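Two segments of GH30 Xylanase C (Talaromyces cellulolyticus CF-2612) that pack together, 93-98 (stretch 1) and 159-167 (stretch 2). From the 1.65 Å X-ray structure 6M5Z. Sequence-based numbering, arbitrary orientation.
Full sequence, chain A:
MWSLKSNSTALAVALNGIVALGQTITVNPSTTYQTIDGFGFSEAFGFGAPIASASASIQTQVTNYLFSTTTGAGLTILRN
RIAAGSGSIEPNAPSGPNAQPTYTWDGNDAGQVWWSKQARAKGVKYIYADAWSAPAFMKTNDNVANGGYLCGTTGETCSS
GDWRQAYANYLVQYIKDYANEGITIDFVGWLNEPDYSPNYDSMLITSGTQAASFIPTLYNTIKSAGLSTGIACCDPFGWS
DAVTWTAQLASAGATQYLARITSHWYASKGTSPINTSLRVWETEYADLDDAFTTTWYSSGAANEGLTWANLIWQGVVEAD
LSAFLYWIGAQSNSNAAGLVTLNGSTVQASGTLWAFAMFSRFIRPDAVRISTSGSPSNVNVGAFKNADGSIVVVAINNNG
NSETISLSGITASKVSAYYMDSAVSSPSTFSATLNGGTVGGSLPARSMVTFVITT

Stretch 1 93-98: APSGPN
Stretch 2 (159-167) SSGDWRQAY

In GH30 Xylanase C, residues 93-98 pack against residues 159-167. The first stretch has no regular secondary structure. Its phi/psi values run from -60/145 at Ala93 and -82/-177 at Pro94 through -75/-16 at Ser95 to an almost fully extended -179/175 at Gly96, then turn to -63/-19 at Pro97 and -121/12 at Asn98. The second begins as loop, with Ser159 at -59/-35, Ser160 at -77/-9, Gly161 at 111/-157, Asp162 at -103/108 and Trp163, the N-cap residue, at -99/12. The helix then starts at Arg164 (-57/-52) and runs through Gln165 (-65/-40), Ala166 (-59/-40) and Tyr167 (-74/-39). Its first turn is tied by Tyr167 N to Trp163 O at 2.9 Å. In register, Gly96 CA lies 6.7 Å from Ser160 CA, and Pro97 CA 5.2 Å from Trp163 CA; the chain advances from Gly96 to Pro97 in roughly the same sense as from Ser160 to Trp163.

Gly161 suits this approach doubly. At its backbone angles a CB would be jammed against the preceding carbonyl oxygen, and it would also sit tightly against Pro97 CG.

Proline and tryptophan are natural partners: the C–H groups of the proline ring are slightly polarized and the indole face is rich in π electrons, so the two can bind closely without a hydrogen bond. This contact illustrates the principle. Trp163, with chi1 -71° (m) and chi2 84°, supplies the central surface. Pro97 CA stands 3.5 Å from the centroid of its six-membered ring and only 7° off the ring normal, a nearly ideal CH-π geometry. Pro97 N lies over the same ring, 3.6 Å from Trp163 CH2, while Pro97 CB approaches Trp163 CD2 at 3.7 Å. Pro94 meets the indole differently, at the edge near its plane, with Pro94 CG 3.9 Å from Trp163 CZ3 in an apolar contact. Both prolines have the C-gamma endo pucker. The indole is anchored within its own stretch, for Trp163 NE1 donates to Ser160 OG at 2.9 Å, with Ser160 chi1 at 63° (p).

Pro97 also packs against backbone carbonyls: its CG is 3.2 Å from Ser160 O and its CB 3.3 Å from Asp162 O. In the helix, Ala166 directs its CB toward the first stretch, placing it 3.5 Å from Pro97 O.

No direct hydrogen bond crosses the interface; water provides the polar links. One water donates to Pro97 O (3.1 Å) and Asp162 O (2.8 Å) and accepts from Ala166 N (2.9 Å). A second accepts from Asn98 ND2 at 2.7 Å and donates to Asp162 O at 2.7 Å; Asn98 has chi1 -61° (m) and chi2 -68°.

Asp162, chi1 175° (t) and chi2 0°, reinforces the helix start. Its OD1 accepts from the backbone Arg164 N (3.1 Å); the salt bridge to the Arg164 side chain is made by hydrogen bonds from Arg164 NE to OD1 (3.0 Å) and from Arg164 NH2 to OD2 (2.9 Å). Arg164 reaches this carboxylate with chi1 to chi4 of -74°, 179°, -63° and 173°.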

# COMPACT_ATOMS: atom_id res chain seq x y z
N ALA A 93 -12.00 -6.37 28.66
CA ALA A 93 -12.94 -7.44 28.26
C ALA A 93 -14.31 -7.13 28.82
O ALA A 93 -14.43 -6.62 29.94
CB ALA A 93 -12.52 -8.79 28.76
N PRO A 94 -15.38 -7.46 28.09
CA PRO A 94 -16.71 -7.52 28.66
C PRO A 94 -16.87 -8.88 29.35
O PRO A 94 -15.91 -9.71 29.34
CB PRO A 94 -17.59 -7.43 27.42
CG PRO A 94 -16.79 -8.22 26.40
CD PRO A 94 -15.35 -7.88 26.68
N SER A 95 -18.05 -9.16 29.89
CA SER A 95 -18.25 -10.37 30.73
C SER A 95 -18.31 -11.64 29.88
O SER A 95 -18.16 -12.73 30.45
CB SER A 95 -19.47 -10.25 31.60
OG SER A 95 -20.61 -10.19 30.79
N GLY A 96 -18.50 -11.53 28.57
CA GLY A 96 -18.53 -12.68 27.67
C GLY A 96 -18.76 -12.26 26.23
O GLY A 96 -19.00 -11.10 25.94
N PRO A 97 -18.70 -13.23 25.29
CA PRO A 97 -18.70 -12.93 23.87
C PRO A 97 -19.95 -12.25 23.33
O PRO A 97 -19.85 -11.74 22.27
CB PRO A 97 -18.47 -14.27 23.15
CG PRO A 97 -18.70 -15.33 24.20
CD PRO A 97 -18.59 -14.67 25.57
N ASN A 98 -21.09 -12.30 24.01
CA ASN A 98 -22.32 -11.65 23.50
C ASN A 98 -22.79 -10.60 24.53
O ASN A 98 -23.86 -10.05 24.36
CB ASN A 98 -23.33 -12.73 23.08
CG ASN A 98 -22.78 -13.61 21.97
OD1 ASN A 98 -22.59 -13.16 20.84
ND2 ASN A 98 -22.50 -14.87 22.28
N SER A 159 -12.55 -21.70 25.75
CA SER A 159 -13.47 -21.96 26.89
C SER A 159 -14.47 -20.80 27.03
O SER A 159 -15.62 -21.09 27.33
CB SER A 159 -12.74 -22.25 28.18
OG SER A 159 -11.99 -21.13 28.58
N SER A 160 -14.10 -19.55 26.75
CA SER A 160 -15.00 -18.36 26.89
C SER A 160 -16.00 -18.25 25.74
O SER A 160 -16.93 -17.45 25.88
CB SER A 160 -14.23 -17.07 27.02
OG SER A 160 -13.50 -16.85 25.83
N GLY A 161 -15.86 -19.05 24.68
CA GLY A 161 -16.90 -19.16 23.63
C GLY A 161 -16.45 -18.56 22.30
O GLY A 161 -15.22 -18.41 22.06
N ASP A 162 -17.42 -18.20 21.48
CA ASP A 162 -17.23 -17.86 20.05
C ASP A 162 -17.29 -16.34 19.91
O ASP A 162 -18.35 -15.77 20.16
CB ASP A 162 -18.33 -18.53 19.21
CG ASP A 162 -18.34 -18.18 17.73
OD1 ASP A 162 -17.50 -17.40 17.25
OD2 ASP A 162 -19.21 -18.70 17.05
N TRP A 163 -16.14 -15.70 19.65
CA TRP A 163 -16.02 -14.23 19.65
C TRP A 163 -16.09 -13.65 18.23
O TRP A 163 -15.76 -12.47 18.09
CB TRP A 163 -14.72 -13.82 20.34
CG TRP A 163 -14.73 -14.04 21.81
CD1 TRP A 163 -14.46 -15.20 22.47
CD2 TRP A 163 -15.02 -13.07 22.83
NE1 TRP A 163 -14.54 -15.02 23.82
CE2 TRP A 163 -14.90 -13.73 24.08
CE3 TRP A 163 -15.38 -11.73 22.82
CZ2 TRP A 163 -15.09 -13.06 25.29
CZ3 TRP A 163 -15.62 -11.09 24.01
CH2 TRP A 163 -15.47 -11.74 25.23
N ARG A 164 -16.47 -14.44 17.22
CA ARG A 164 -16.56 -13.95 15.83
C ARG A 164 -17.50 -12.75 15.77
O ARG A 164 -17.11 -11.71 15.19
CB ARG A 164 -17.01 -15.05 14.88
CG ARG A 164 -15.89 -16.04 14.65
CD ARG A 164 -16.29 -17.15 13.72
NE ARG A 164 -17.35 -17.95 14.31
CZ ARG A 164 -18.00 -18.91 13.69
NH1 ARG A 164 -17.77 -19.18 12.40
NH2 ARG A 164 -18.90 -19.60 14.35
N GLN A 165 -18.71 -12.86 16.29
CA GLN A 165 -19.67 -11.74 16.16
C GLN A 165 -19.13 -10.53 16.94
O GLN A 165 -19.23 -9.37 16.46
CB GLN A 165 -21.08 -12.09 16.66
CG GLN A 165 -22.09 -10.98 16.36
CD GLN A 165 -22.15 -10.61 14.89
OE1 GLN A 165 -21.90 -9.47 14.51
NE2 GLN A 165 -22.49 -11.56 14.05
N ALA A 166 -18.54 -10.76 18.12
CA ALA A 166 -17.95 -9.67 18.94
C ALA A 166 -16.85 -8.95 18.15
O ALA A 166 -16.78 -7.72 18.20
CB ALA A 166 -17.40 -10.25 20.21
N TYR A 167 -16.04 -9.69 17.40
CA TYR A 167 -14.91 -9.07 16.67
C TYR A 167 -15.43 -8.28 15.47
O TYR A 167 -14.96 -7.17 15.22
CB TYR A 167 -13.87 -10.12 16.29
CG TYR A 167 -12.64 -9.56 15.65
CD1 TYR A 167 -12.04 -8.39 16.11
CD2 TYR A 167 -12.06 -10.23 14.60
CE1 TYR A 167 -10.88 -7.91 15.53
CE2 TYR A 167 -10.88 -9.78 14.04
CZ TYR A 167 -10.30 -8.62 14.49
OH TYR A 167 -9.14 -8.20 13.93
O HOH W 1 -19.26 -13.17 19.55
O HOH W 2 -20.91 -16.53 20.79